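Local coordinates for fatty acid biosynthesis transcriptional regulator (Streptococcus pneumoniae, PDB 6JBX), which binds DNA as a MarR-family regulator and represses the fatty acid synthesis pathway, with acyl-ACP as co-repressor, at residues I49-K54 and K65-T70. Residues are numbered along the deposited sequence; the frame is centred on the assembly and turned at random.
With nucleotides of chain C.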
ATOM      1  N   ILE A  49       6.604  -4.610  14.516  1.00 33.68           N
ATOM      2  CA  ILE A  49       6.420  -4.088  15.863  1.00 33.89           C
ATOM      3  C   ILE A  49       4.937  -4.173  16.257  1.00 40.11           C
ATOM      4  O   ILE A  49       4.595  -4.486  17.415  1.00 38.95           O
ATOM      5  CB  ILE A  49       6.982  -2.664  15.996  1.00 34.28           C
ATOM      6  CG1 ILE A  49       8.513  -2.677  15.927  1.00 37.06           C
ATOM      7  CG2 ILE A  49       6.484  -1.984  17.257  1.00 32.56           C
ATOM      8  CD1 ILE A  49       9.142  -1.322  16.052  1.00 39.73           C
ATOM      9  N   ASP A  50       4.075  -3.872  15.308  1.00 40.48           N
ATOM     10  CA  ASP A  50       2.618  -3.788  15.501  1.00 42.45           C
ATOM     11  C   ASP A  50       2.048  -5.162  15.884  1.00 38.38           C
ATOM     12  O   ASP A  50       1.307  -5.278  16.845  1.00 37.25           O
ATOM     13  CB  ASP A  50       1.970  -3.285  14.203  1.00 48.46           C
ATOM     14  CG  ASP A  50       0.514  -2.922  14.347  1.00 57.94           C
ATOM     15  OD1 ASP A  50       0.184  -2.228  15.338  1.00 62.20           O
ATOM     16  OD2 ASP A  50      -0.277  -3.368  13.479  1.00 66.70           O
ATOM     17  N   VAL A  51       2.428  -6.187  15.155  1.00 35.06           N
ATOM     18  CA  VAL A  51       1.993  -7.535  15.474  1.00 39.96           C
ATOM     19  C   VAL A  51       2.408  -7.878  16.917  1.00 44.66           C
ATOM     20  O   VAL A  51       1.590  -8.366  17.707  1.00 41.94           O
ATOM     21  CB  VAL A  51       2.564  -8.551  14.471  1.00 39.85           C
ATOM     22  CG1 VAL A  51       2.310  -9.980  14.920  1.00 44.80           C
ATOM     23  CG2 VAL A  51       2.016  -8.329  13.070  1.00 40.16           C
ATOM     24  N   ILE A  52       3.675  -7.639  17.270  1.00 39.72           N
ATOM     25  CA  ILE A  52       4.178  -8.039  18.586  1.00 35.14           C
ATOM     26  C   ILE A  52       3.459  -7.221  19.665  1.00 37.66           C
ATOM     27  O   ILE A  52       3.120  -7.741  20.720  1.00 37.49           O
ATOM     28  CB  ILE A  52       5.711  -7.895  18.663  1.00 35.03           C
ATOM     29  CG1 ILE A  52       6.400  -8.708  17.569  1.00 34.61           C
ATOM     30  CG2 ILE A  52       6.236  -8.277  20.052  1.00 35.43           C
ATOM     31  CD1 ILE A  52       7.889  -8.459  17.441  1.00 36.80           C
ATOM     32  N   GLY A  53       3.195  -5.950  19.408  1.00 34.94           N
ATOM     33  CA  GLY A  53       2.587  -5.100  20.452  1.00 39.06           C
ATOM     34  C   GLY A  53       1.137  -5.485  20.748  1.00 44.47           C
ATOM     35  O   GLY A  53       0.691  -5.464  21.904  1.00 48.38           O
ATOM     36  N   LYS A  54       0.413  -5.878  19.716  1.00 46.09           N
ATOM     37  CA  LYS A  54      -0.990  -6.284  19.859  1.00 52.77           C
ATOM     38  C   LYS A  54      -1.077  -7.655  20.547  1.00 52.63           C
ATOM     39  O   LYS A  54      -2.064  -7.942  21.207  1.00 48.63           O
ATOM     40  CB  LYS A  54      -1.678  -6.358  18.490  1.00 50.91           C
ATOM     41  CG  LYS A  54      -2.072  -5.022  17.878  1.00 59.22           C
ATOM     42  CD  LYS A  54      -2.488  -5.150  16.420  1.00 61.34           C
ATOM     43  CE  LYS A  54      -2.980  -3.852  15.811  1.00 67.66           C
ATOM     44  NZ  LYS A  54      -2.995  -3.935  14.327  1.00 75.07           N
ATOM     45  N   LYS A  65       2.842 -15.811   9.649  1.00 52.46           N
ATOM     46  CA  LYS A  65       1.502 -16.030   9.119  1.00 52.64           C
ATOM     47  C   LYS A  65       0.742 -14.701   9.075  1.00 51.41           C
ATOM     48  O   LYS A  65       0.032 -14.415   8.116  1.00 52.04           O
ATOM     49  CB  LYS A  65       0.749 -17.047   9.986  1.00 64.55           C
ATOM     50  CG  LYS A  65       1.289 -18.470   9.919  1.00 75.51           C
ATOM     51  CD  LYS A  65       0.553 -19.439  10.821  1.00 87.53           C
ATOM     52  CE  LYS A  65       1.229 -20.793  10.903  1.00 89.05           C
ATOM     53  NZ  LYS A  65       1.460 -21.187  12.315  1.00 89.39           N
ATOM     54  N   GLU A  66       0.884 -13.901  10.119  1.00 47.90           N
ATOM     55  CA  GLU A  66       0.152 -12.658  10.208  1.00 48.22           C
ATOM     56  C   GLU A  66       0.634 -11.667   9.129  1.00 54.04           C
ATOM     57  O   GLU A  66      -0.149 -10.829   8.672  1.00 54.28           O
ATOM     58  CB  GLU A  66       0.292 -12.107  11.625  1.00 51.78           C
ATOM     59  CG  GLU A  66      -0.369 -10.756  11.832  1.00 63.25           C
ATOM     60  CD  GLU A  66      -1.878 -10.721  11.663  1.00 79.51           C
ATOM     61  OE1 GLU A  66      -2.557 -11.561  12.289  1.00 77.06           O
ATOM     62  OE2 GLU A  66      -2.372  -9.837  10.918  1.00 93.40           O
ATOM     63  N   LEU A  67       1.905 -11.735   8.723  1.00 51.00           N
ATOM     64  CA  LEU A  67       2.461 -10.734   7.774  1.00 54.57           C
ATOM     65  C   LEU A  67       2.546 -11.329   6.366  1.00 58.59           C
ATOM     66  O   LEU A  67       2.822 -10.608   5.432  1.00 57.53           O
ATOM     67  CB  LEU A  67       3.859 -10.281   8.221  1.00 49.20           C
ATOM     68  CG  LEU A  67       3.944  -9.398   9.469  1.00 49.23           C
ATOM     69  CD1 LEU A  67       5.368  -8.931   9.686  1.00 48.08           C
ATOM     70  CD2 LEU A  67       3.007  -8.207   9.410  1.00 49.71           C
ATOM     71  N   MET A  68       2.365 -12.635   6.228  1.00 56.98           N
ATOM     72  CA  MET A  68       2.357 -13.270   4.922  1.00 60.01           C
ATOM     73  C   MET A  68       3.736 -13.098   4.266  1.00 52.69           C
ATOM     74  O   MET A  68       3.845 -12.715   3.120  1.00 57.06           O
ATOM     75  CB  MET A  68       1.243 -12.689   4.036  1.00 67.80           C
ATOM     76  CG  MET A  68      -0.144 -12.670   4.705  1.00 73.53           C
ATOM     77  SD  MET A  68      -1.403 -11.664   3.830  1.00 88.53           S
ATOM     78  CE  MET A  68      -1.612 -10.303   4.983  1.00 85.83           C
ATOM     79  N   VAL A  69       4.792 -13.365   5.028  1.00 50.28           N
ATOM     80  CA  VAL A  69       6.153 -13.511   4.496  1.00 48.51           C
ATOM     81  C   VAL A  69       6.750 -14.738   5.161  1.00 44.22           C
ATOM     82  O   VAL A  69       6.244 -15.177   6.179  1.00 47.02           O
ATOM     83  CB  VAL A  69       7.049 -12.282   4.753  1.00 52.02           C
ATOM     84  CG1 VAL A  69       6.435 -11.005   4.197  1.00 53.71           C
ATOM     85  CG2 VAL A  69       7.360 -12.104   6.232  1.00 50.50           C
ATOM     86  N   THR A  70       7.855 -15.216   4.618  1.00 45.21           N
ATOM     87  CA  THR A  70       8.428 -16.432   5.096  1.00 48.93           C
ATOM     88  C   THR A  70       9.150 -16.193   6.416  1.00 53.40           C
ATOM     89  O   THR A  70       9.397 -15.066   6.805  1.00 48.27           O
ATOM     90  CB  THR A  70       9.433 -17.037   4.120  1.00 50.69           C
ATOM     91  OG1 THR A  70      10.667 -16.327   4.254  1.00 61.91           O
ATOM     92  CG2 THR A  70       8.926 -17.010   2.705  1.00 50.89           C
TER
ATOM     93  P    DC C  15       8.624 -13.451   1.357  1.00 53.95           P
ATOM     94  OP1  DC C  15       7.179 -13.650   1.148  1.00 49.30           O
ATOM     95  OP2  DC C  15       9.232 -13.627   2.701  1.00 55.88           O
ATOM     96  O5'  DC C  15       9.567 -14.370   0.483  1.00 47.69           O
ATOM     97  C5'  DC C  15       9.331 -14.420  -0.924  1.00 56.43           C
ATOM     98  C4'  DC C  15      10.317 -15.371  -1.549  1.00 55.82           C
ATOM     99  O4'  DC C  15      11.650 -14.941  -1.218  1.00 57.98           O
ATOM    100  C3'  DC C  15      10.189 -16.798  -1.030  1.00 64.56           C
ATOM    101  O3'  DC C  15      10.291 -17.704  -2.124  1.00 76.52           O
ATOM    102  C2'  DC C  15      11.375 -16.959  -0.102  1.00 69.32           C
ATOM    103  C1'  DC C  15      12.400 -16.018  -0.707  1.00 65.48           C
ATOM    104  N1   DC C  15      13.373 -15.476   0.260  1.00 62.29           N
ATOM    105  C2   DC C  15      14.724 -15.451  -0.082  1.00 57.35           C
ATOM    106  O2   DC C  15      15.067 -15.887  -1.185  1.00 65.06           O
ATOM    107  N3   DC C  15      15.624 -14.974   0.809  1.00 56.00           N
ATOM    108  C4   DC C  15      15.209 -14.507   1.990  1.00 49.07           C
ATOM    109  N4   DC C  15      16.127 -14.047   2.842  1.00 45.06           N
ATOM    110  C5   DC C  15      13.836 -14.515   2.360  1.00 51.94           C
ATOM    111  C6   DC C  15      12.960 -15.008   1.477  1.00 56.44           C
TER
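Within the winged helix-turn-helix of this MarR-family regulator, Val51 of helix 43-54 meets Glu66 and Leu67 at the C-terminal end of helix 60-67, just ahead of the turn that leads to the DNA. Val51 CG2 carries most of the contact, lying 3.6 Å from Glu66 CG and 3.8 Å from Leu67 CD2. Glu66 takes part through its aliphatic portion: CG stands anti to the backbone N (chi1 177°), and a bend at chi2 turns the carboxylate away from the valine. Its OE2 remains 6.8 Å from Lys54 NZ, too far for a salt bridge, though the opposite charges may attract weakly. Lys54 NZ instead forms a salt bridge with Asp50 OD2, 2.9 Å away, on the syn side and 26° out of the carboxylate plane, one helical turn back. Beyond Leu67, Met68 leaves the helix with positive phi and touches Asn23 of the second subunit, and Thr70, the N-cap of helix 71-84, gives its backbone N-H to OP2 of DC15 of DNA chain C at 2.8 Å, nearly straight at 170°; its OG1 adds a weak bond to the same oxygen. Ile49 and Ile52 pack against helix 71-84 and strand 99-103, Ile49 also against helix 105-125.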